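Local structure of O-phospho-L-seryl-tRNA:Cys-tRNA synthase (Methanocaldococcus jannaschii DSM 2661, 5X6B) at residues 114-119 / 263-268; 257-262 / 300-305; 351-356 / 388-393. The protein probably converts O-phosphoseryl-tRNA(Cys) into cysteinyl-tRNA(Cys) with the help of pyridoxal phosphate, the second step of the tRNA-dependent route to cysteine. All coordinates share one frame; numbering follows the deposited sequence.

Contact 1: residues 114-119 / 263-268; sequences DCARPT and CGILAF
Cys115 packs on Phe268 between two antiparallel strands, 115-119 and 264-268. The Cys115 methylene lies over one ring face in a CH-pi contact, with CB 3.7 Å from the Phe268 ring centroid and displaced toward the rim; Cys115 SG approaches the ring obliquely. Phe268 CG sits between the backbone N and carbonyl carbon (chi1 55°), which tips the ring toward strand 115-119, and Arg117 CG meets its edge in plane, 3.7 Å from Phe268 CE2. Farther along this face the Thr119 and Leu266 side chains pass at a slant, Thr119 CG2 lying 4.0 Å from Leu266 CB. On the other face, Ala116, Pro118, Ile265 and Ala267 make lighter mutual contacts, such as Ala116 CB to Ile265 CG2 at 4.2 Å, and helix 100-111 covers Ala116, Pro118 and Ala267.

The strands belong to the seven-stranded mixed sheet of a type I fold PLP enzyme. Strand 264-268 is the one that runs against all the others, and strand 115-119 closes that edge of the sheet within the chain.

Backbone hydrogen bonds hold the pair. Cys115 and Phe268 exchange two backbone N-H...O bonds, as do Arg117 and Leu266, where Leu266 N reaches Arg117 O at 2.8 Å in a nearly straight bond (176°). Thr119 N adds a bond to Gly264 O at 3.0 Å.

Polar side chains mostly turn to partners beyond the strands. A bend at chi2 (-66°) folds the Arg117 chain back, bringing NH1 to its neighbour's carbonyl, Ala116 O, at 2.9 Å, while NH2 forms a salt bridge with Glu287. Thr119 OG1 is hydrogen-bonded to Gly121 O. Asp114, at the end of the ladder, pairs with Lys242 and accepts a bond from Glu270 N.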
loop_
_atom_site.group_PDB
_atom_site.type_symbol
_atom_site.label_atom_id
_atom_site.label_comp_id
_atom_site.label_asym_id
_atom_site.label_seq_id
_atom_site.Cartn_x
_atom_site.Cartn_y
_atom_site.Cartn_z
ATOM N N ASP B 114 -23.802 4.383 7.059
ATOM C CA ASP B 114 -24.480 3.227 6.481
ATOM C C ASP B 114 -23.569 2.434 5.550
ATOM O O ASP B 114 -23.520 1.206 5.616
ATOM C CB ASP B 114 -25.736 3.666 5.722
ATOM C CG ASP B 114 -26.853 4.118 6.646
ATOM O OD1 ASP B 114 -26.921 3.625 7.794
ATOM O OD2 ASP B 114 -27.667 4.965 6.217
ATOM N N CYS B 115 -22.853 3.144 4.684
ATOM C CA CYS B 115 -22.052 2.505 3.649
ATOM C C CYS B 115 -20.682 3.158 3.544
ATOM O O CYS B 115 -20.464 4.245 4.078
ATOM C CB CYS B 115 -22.761 2.586 2.297
ATOM S SG CYS B 115 -24.539 2.274 2.336
ATOM N N ALA B 116 -19.768 2.496 2.843
ATOM C CA ALA B 116 -18.432 3.035 2.615
ATOM C C ALA B 116 -17.835 2.504 1.315
ATOM O O ALA B 116 -18.155 1.399 0.885
ATOM C CB ALA B 116 -17.519 2.706 3.790
ATOM N N ARG B 117 -16.972 3.301 0.693
ATOM C CA ARG B 117 -16.264 2.881 -0.513
ATOM C C ARG B 117 -14.813 3.348 -0.473
ATOM O O ARG B 117 -14.522 4.441 0.013
ATOM C CB ARG B 117 -16.952 3.423 -1.773
ATOM C CG ARG B 117 -18.251 2.723 -2.148
ATOM C CD ARG B 117 -18.015 1.279 -2.556
ATOM N NE ARG B 117 -19.232 0.617 -3.023
ATOM C CZ ARG B 117 -20.060 -0.077 -2.245
ATOM N NH1 ARG B 117 -19.819 -0.201 -0.946
ATOM N NH2 ARG B 117 -21.137 -0.647 -2.765
ATOM N N PRO B 118 -13.893 2.515 -0.983
ATOM C CA PRO B 118 -12.481 2.891 -1.074
ATOM C C PRO B 118 -12.239 3.882 -2.201
ATOM O O PRO B 118 -12.842 3.759 -3.265
ATOM C CB PRO B 118 -11.782 1.563 -1.358
ATOM C CG PRO B 118 -12.815 0.755 -2.061
ATOM C CD PRO B 118 -14.127 1.136 -1.444
ATOM N N THR B 119 -11.368 4.854 -1.961
ATOM C CA THR B 119 -11.044 5.870 -2.951
ATOM C C THR B 119 -9.537 6.071 -3.040
ATOM O O THR B 119 -8.781 5.507 -2.253
ATOM C CB THR B 119 -11.704 7.224 -2.619
ATOM O OG1 THR B 119 -11.245 7.678 -1.339
ATOM C CG2 THR B 119 -13.218 7.094 -2.593
ATOM N N CYS B 263 -4.785 6.629 -0.937
ATOM C CA CYS B 263 -6.015 5.933 -0.583
ATOM C C CYS B 263 -6.867 6.803 0.331
ATOM O O CYS B 263 -6.406 7.819 0.856
ATOM C CB CYS B 263 -5.722 4.590 0.084
ATOM S SG CYS B 263 -5.153 4.684 1.791
ATOM N N GLY B 264 -8.116 6.395 0.511
ATOM C CA GLY B 264 -9.073 7.170 1.272
ATOM C C GLY B 264 -10.384 6.422 1.378
ATOM O O GLY B 264 -10.516 5.310 0.870
ATOM N N ILE B 265 -11.354 7.029 2.049
ATOM C CA ILE B 265 -12.651 6.395 2.242
ATOM C C ILE B 265 -13.764 7.386 1.951
ATOM O O ILE B 265 -13.667 8.561 2.306
ATOM C CB ILE B 265 -12.806 5.847 3.680
ATOM C CG1 ILE B 265 -11.817 4.712 3.925
ATOM C CG2 ILE B 265 -14.220 5.338 3.924
ATOM C CD1 ILE B 265 -12.057 3.511 3.043
ATOM N N LEU B 266 -14.805 6.916 1.271
ATOM C CA LEU B 266 -16.032 7.684 1.132
ATOM C C LEU B 266 -17.142 6.931 1.842
ATOM O O LEU B 266 -17.499 5.823 1.448
ATOM C CB LEU B 266 -16.386 7.914 -0.338
ATOM C CG LEU B 266 -17.732 8.591 -0.632
ATOM C CD1 LEU B 266 -17.828 9.948 0.054
ATOM C CD2 LEU B 266 -17.949 8.741 -2.132
ATOM N N ALA B 267 -17.662 7.520 2.911
ATOM C CA ALA B 267 -18.774 6.922 3.633
ATOM C C ALA B 267 -20.042 7.697 3.317
ATOM O O ALA B 267 -19.996 8.909 3.112
ATOM C CB ALA B 267 -18.506 6.907 5.126
ATOM N N PHE B 268 -21.172 6.999 3.271
ATOM C CA PHE B 268 -22.423 7.631 2.866
ATOM C C PHE B 268 -23.654 6.865 3.341
ATOM O O PHE B 268 -23.594 5.664 3.609
ATOM C CB PHE B 268 -22.463 7.795 1.342
ATOM C CG PHE B 268 -22.240 6.511 0.580
ATOM C CD1 PHE B 268 -23.310 5.704 0.226
ATOM C CD2 PHE B 268 -20.962 6.122 0.207
ATOM C CE1 PHE B 268 -23.110 4.531 -0.478
ATOM C CE2 PHE B 268 -20.756 4.945 -0.494
ATOM C CZ PHE B 268 -21.832 4.150 -0.837
#

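Contact 2: residues 257-262 / 300-305; sequences MAASAP and IVTLMA
Ala259 and Ser260 pack against Thr302 and Leu303 in a buried loop-to-helix contact, where the link between strands 248-252 and 264-268 crosses one side of helix 298-305. A single hydrogen bond joins the two segments: Ser260 N donates to Thr302 OG1 at 3.0 Å in a nearly straight bond (171°). The Thr302 hydroxyl sits between its backbone N and carbonyl carbon (chi1 63°), from where it also bonds to Pro299 O one turn back, so this buried oxygen is gripped from both the loop and its own helix. Beside it, Thr302 CG2 lies 3.5 Å from Ser260 OG.

The apolar half centres on Leu303. Its CD1 branch touches Met257 CB at 3.7 Å and Ala259 CB at 3.9 Å, and Met257 SD and CE also come near the same methyl as the two side chains pass at a slant. Ala259 CB lies against both helix residues, 3.8 Å from Leu303 CA and 3.4 Å from Thr302 OG1. A second tie comes from Ser306 OG, which is hydrogen-bonded to both Ala258 O and Thr302 O.

The second subunit packs on Ser260, through Leu298 of that chain. Just ahead of Met257, the same link carries Lys255, which holds pyridoxal phosphate as a Schiff base; a cofactor lysine in the link before the antiparallel strand, close to the dimer interface, is characteristic of type I fold PLP enzymes.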
loop_
_atom_site.group_PDB
_atom_site.type_symbol
_atom_site.label_atom_id
_atom_site.label_comp_id
_atom_site.label_asym_id
_atom_site.label_seq_id
_atom_site.Cartn_x
_atom_site.Cartn_y
_atom_site.Cartn_z
ATOM N N MET B 257 -4.759 8.094 8.372
ATOM C CA MET B 257 -5.078 6.706 8.704
ATOM C C MET B 257 -3.881 5.779 8.516
ATOM O O MET B 257 -4.046 4.593 8.227
ATOM C CB MET B 257 -6.262 6.214 7.874
ATOM C CG MET B 257 -7.519 7.037 8.080
ATOM S SD MET B 257 -8.937 6.416 7.166
ATOM C CE MET B 257 -9.370 4.976 8.130
ATOM N N ALA B 258 -2.684 6.333 8.687
ATOM C CA ALA B 258 -1.445 5.557 8.687
ATOM C C ALA B 258 -1.315 4.609 7.494
ATOM O O ALA B 258 -0.857 3.474 7.646
ATOM C CB ALA B 258 -1.333 4.771 9.985
ATOM N N ALA B 259 -1.722 5.070 6.314
ATOM C CA ALA B 259 -1.652 4.248 5.109
ATOM C C ALA B 259 -0.782 4.903 4.047
ATOM O O ALA B 259 -0.425 6.076 4.160
ATOM C CB ALA B 259 -3.046 3.984 4.562
ATOM N N SER B 260 -0.432 4.140 3.017
ATOM C CA SER B 260 0.350 4.680 1.910
ATOM C C SER B 260 -0.552 5.430 0.944
ATOM O O SER B 260 -1.705 5.053 0.743
ATOM C CB SER B 260 1.088 3.566 1.167
ATOM O OG SER B 260 1.921 2.831 2.047
ATOM N N ALA B 261 -0.024 6.490 0.347
ATOM C CA ALA B 261 -0.755 7.224 -0.680
ATOM C C ALA B 261 -0.745 6.454 -1.999
ATOM O O ALA B 261 0.210 5.741 -2.296
ATOM C CB ALA B 261 -0.157 8.616 -0.868
ATOM N N PRO B 262 -1.815 6.588 -2.795
ATOM C CA PRO B 262 -3.024 7.335 -2.453
ATOM C C PRO B 262 -4.201 6.426 -2.112
ATOM O O PRO B 262 -4.560 5.548 -2.898
ATOM C CB PRO B 262 -3.294 8.127 -3.727
ATOM C CG PRO B 262 -2.821 7.210 -4.825
ATOM C CD PRO B 262 -1.749 6.310 -4.241
ATOM N N ILE B 300 -4.535 0.198 -0.196
ATOM C CA ILE B 300 -5.697 -0.343 0.497
ATOM C C ILE B 300 -5.260 -1.457 1.450
ATOM O O ILE B 300 -5.881 -1.688 2.494
ATOM C CB ILE B 300 -6.771 -0.864 -0.502
ATOM C CG1 ILE B 300 -8.056 -1.259 0.229
ATOM C CG2 ILE B 300 -6.249 -2.035 -1.315
ATOM C CD1 ILE B 300 -8.724 -0.113 0.948
ATOM N N VAL B 301 -4.171 -2.129 1.097
ATOM C CA VAL B 301 -3.622 -3.180 1.938
ATOM C C VAL B 301 -3.007 -2.592 3.207
ATOM O O VAL B 301 -3.171 -3.144 4.294
ATOM C CB VAL B 301 -2.575 -4.006 1.182
ATOM C CG1 VAL B 301 -1.925 -5.035 2.107
ATOM C CG2 VAL B 301 -3.225 -4.691 -0.002
ATOM N N THR B 302 -2.311 -1.469 3.068
ATOM C CA THR B 302 -1.758 -0.787 4.229
ATOM C C THR B 302 -2.882 -0.231 5.100
ATOM O O THR B 302 -2.780 -0.236 6.326
ATOM C CB THR B 302 -0.805 0.352 3.829
ATOM O OG1 THR B 302 -1.517 1.353 3.091
ATOM C CG2 THR B 302 0.334 -0.186 2.984
ATOM N N LEU B 303 -3.958 0.227 4.463
ATOM C CA LEU B 303 -5.101 0.788 5.182
ATOM C C LEU B 303 -5.771 -0.271 6.057
ATOM O O LEU B 303 -6.115 -0.009 7.212
ATOM C CB LEU B 303 -6.112 1.386 4.200
ATOM C CG LEU B 303 -7.288 2.185 4.771
ATOM C CD1 LEU B 303 -6.803 3.382 5.575
ATOM C CD2 LEU B 303 -8.216 2.642 3.655
ATOM N N MET B 304 -5.951 -1.467 5.506
ATOM C CA MET B 304 -6.494 -2.588 6.270
ATOM C C MET B 304 -5.522 -3.054 7.358
ATOM O O MET B 304 -5.935 -3.476 8.438
ATOM C CB MET B 304 -6.831 -3.760 5.345
ATOM C CG MET B 304 -8.029 -3.523 4.434
ATOM S SD MET B 304 -8.457 -4.988 3.461
ATOM C CE MET B 304 -7.095 -5.037 2.301
ATOM N N ALA B 305 -4.229 -2.975 7.068
ATOM C CA ALA B 305 -3.208 -3.420 8.014
ATOM C C ALA B 305 -3.029 -2.435 9.173
ATOM O O ALA B 305 -2.868 -2.841 10.321
ATOM C CB ALA B 305 -1.890 -3.636 7.297
#

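Contact 3: residues 351-356 / 388-393; sequences FETPVL and KEIKMS
Phe351 and Ile390 meet side by side on the buried face of an antiparallel strand pair, with Phe351 CB 4.0 Å from Ile390 CG1. Met392 adds a Met-aromatic contact: its SD lies in the plane of the Phe351 ring, at the edge, 4.0 Å from CE2. With Ile390 CG1 set between its backbone N and carbonyl carbon (chi1 59°), that branch meets Thr353 CG2 at 3.9 Å as well as Phe351, the Ile390 and Thr353 side chains crossing at about a right angle. Leu356 CD1, from helix 354-360, reaches Ile390 CG2, and helix 317-331 packs on Phe351 and Met392.

Around this centre, Phe351 and Ile390 exchange two backbone hydrogen bonds. As the strand gives way to the helix, beyond the last bridge, Thr353 N still bonds to Lys388 O at 2.8 Å, and Thr353 OG1 bonds to Thr387 O.

On the outer face the Glu352 and Glu389 carboxylates stay apart, OE2 to OE2 6.7 Å. Glu352 OE1 is hydrogen-bonded to Tyr170, and Glu389 has a long, weak ion pair with Lys350. Cohesion here therefore rests on backbone bonds and apolar packing, while the acidic groups, probably mildly repulsive to each other, add little across the pair.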
loop_
_atom_site.group_PDB
_atom_site.type_symbol
_atom_site.label_atom_id
_atom_site.label_comp_id
_atom_site.label_asym_id
_atom_site.label_seq_id
_atom_site.Cartn_x
_atom_site.Cartn_y
_atom_site.Cartn_z
ATOM N N PHE B 351 2.255 28.661 13.918
ATOM C CA PHE B 351 2.830 29.733 14.716
ATOM C C PHE B 351 3.112 30.965 13.876
ATOM O O PHE B 351 3.619 30.860 12.760
ATOM C CB PHE B 351 4.144 29.294 15.378
ATOM C CG PHE B 351 3.980 28.306 16.499
ATOM C CD1 PHE B 351 3.305 28.653 17.657
ATOM C CD2 PHE B 351 4.546 27.043 16.411
ATOM C CE1 PHE B 351 3.169 27.746 18.694
ATOM C CE2 PHE B 351 4.415 26.134 17.443
ATOM C CZ PHE B 351 3.724 26.487 18.587
ATOM N N GLU B 352 2.799 32.133 14.418
ATOM C CA GLU B 352 3.373 33.360 13.897
ATOM C C GLU B 352 4.722 33.521 14.576
ATOM O O GLU B 352 4.807 33.525 15.806
ATOM C CB GLU B 352 2.473 34.563 14.164
ATOM C CG GLU B 352 3.010 35.862 13.586
ATOM C CD GLU B 352 2.155 37.054 13.952
ATOM O OE1 GLU B 352 1.213 36.886 14.756
ATOM O OE2 GLU B 352 2.423 38.155 13.430
ATOM N N THR B 353 5.782 33.631 13.783
ATOM C CA THR B 353 7.132 33.605 14.329
ATOM C C THR B 353 7.963 34.822 13.934
ATOM O O THR B 353 8.873 34.713 13.117
ATOM C CB THR B 353 7.876 32.327 13.887
ATOM O OG1 THR B 353 7.948 32.279 12.457
ATOM C CG2 THR B 353 7.152 31.085 14.390
ATOM N N PRO B 354 7.663 35.984 14.533
ATOM C CA PRO B 354 8.372 37.228 14.213
ATOM C C PRO B 354 9.873 37.136 14.472
ATOM O O PRO B 354 10.661 37.697 13.711
ATOM C CB PRO B 354 7.726 38.254 15.152
ATOM C CG PRO B 354 6.411 37.669 15.517
ATOM C CD PRO B 354 6.637 36.193 15.569
ATOM N N VAL B 355 10.256 36.428 15.530
ATOM C CA VAL B 355 11.658 36.321 15.919
ATOM C C VAL B 355 12.495 35.661 14.819
ATOM O O VAL B 355 13.675 35.967 14.663
ATOM C CB VAL B 355 11.813 35.538 17.252
ATOM C CG1 VAL B 355 11.272 34.119 17.124
ATOM C CG2 VAL B 355 13.262 35.532 17.716
ATOM N N LEU B 356 11.877 34.782 14.038
ATOM C CA LEU B 356 12.585 34.126 12.943
ATOM C C LEU B 356 12.882 35.103 11.792
ATOM O O LEU B 356 13.882 34.945 11.093
ATOM C CB LEU B 356 11.789 32.917 12.441
ATOM C CG LEU B 356 11.560 31.796 13.464
ATOM C CD1 LEU B 356 10.859 30.611 12.824
ATOM C CD2 LEU B 356 12.875 31.358 14.099
ATOM N N LYS B 388 8.205 34.009 8.656
ATOM C CA LYS B 388 7.088 34.739 9.239
ATOM C C LYS B 388 6.116 33.793 9.940
ATOM O O LYS B 388 5.558 34.113 10.992
ATOM C CB LYS B 388 6.361 35.553 8.171
ATOM C CG LYS B 388 7.111 36.813 7.822
ATOM C CD LYS B 388 6.335 37.820 6.987
ATOM C CE LYS B 388 7.305 38.865 6.450
ATOM N NZ LYS B 388 6.794 39.701 5.334
ATOM N N GLU B 389 5.956 32.609 9.363
ATOM C CA GLU B 389 5.089 31.574 9.905
ATOM C C GLU B 389 5.791 30.222 9.802
ATOM O O GLU B 389 6.707 30.061 8.996
ATOM C CB GLU B 389 3.764 31.537 9.143
ATOM C CG GLU B 389 2.821 32.683 9.454
ATOM C CD GLU B 389 1.774 32.893 8.373
ATOM O OE1 GLU B 389 1.678 32.043 7.464
ATOM O OE2 GLU B 389 1.047 33.909 8.435
ATOM N N ILE B 390 5.381 29.266 10.635
ATOM C CA ILE B 390 5.701 27.852 10.418
ATOM C C ILE B 390 4.505 26.963 10.757
ATOM O O ILE B 390 3.726 27.262 11.662
ATOM C CB ILE B 390 6.917 27.356 11.253
ATOM C CG1 ILE B 390 6.675 27.547 12.751
ATOM C CG2 ILE B 390 8.204 28.035 10.819
ATOM C CD1 ILE B 390 7.785 26.996 13.611
ATOM N N LYS B 391 4.363 25.870 10.014
ATOM C CA LYS B 391 3.375 24.850 10.335
ATOM C C LYS B 391 4.087 23.567 10.755
ATOM O O LYS B 391 5.026 23.121 10.098
ATOM C CB LYS B 391 2.450 24.584 9.146
ATOM C CG LYS B 391 1.496 25.727 8.844
ATOM C CD LYS B 391 0.758 25.519 7.533
ATOM C CE LYS B 391 -0.054 24.241 7.544
ATOM N NZ LYS B 391 -0.840 24.102 6.282
ATOM N N MET B 392 3.640 22.983 11.860
ATOM C CA MET B 392 4.239 21.760 12.361
ATOM C C MET B 392 3.231 20.896 13.103
ATOM O O MET B 392 2.163 21.358 13.504
ATOM C CB MET B 392 5.419 22.080 13.279
ATOM C CG MET B 392 5.114 23.132 14.325
ATOM S SD MET B 392 6.487 23.393 15.462
ATOM C CE MET B 392 6.454 21.859 16.378
ATOM N N SER B 393 3.584 19.630 13.267
ATOM C CA SER B 393 2.810 18.714 14.078
ATOM C C SER B 393 3.780 17.719 14.695
ATOM O O SER B 393 4.756 17.318 14.057
ATOM C CB SER B 393 1.742 18.011 13.243
ATOM O OG SER B 393 0.948 17.141 14.034
#

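Contacts 1 and 2 are buried neighbours in the large, cofactor-carrying part of the fold, their centres 13 Å apart, and they share a continuous chain from the loop 257-262 into strand 264-268. They touch through Leu303, whose CD2 packs on Ile265 and Cys263, and through Ile300 against Pro118. Contact 3 lies on the opposite side of the chain's centre, in a separate three-stranded sheet, with a buried face and a more exposed, charged one. Contacts 1 and 3 both rest on antiparallel backbone ladders and a sulfur-aromatic pair, over the face in neither case; contact 2 has no ladder, relying on one threonine hydroxyl and the packing of Leu303 on Met257 and Ala259, beside another subunit.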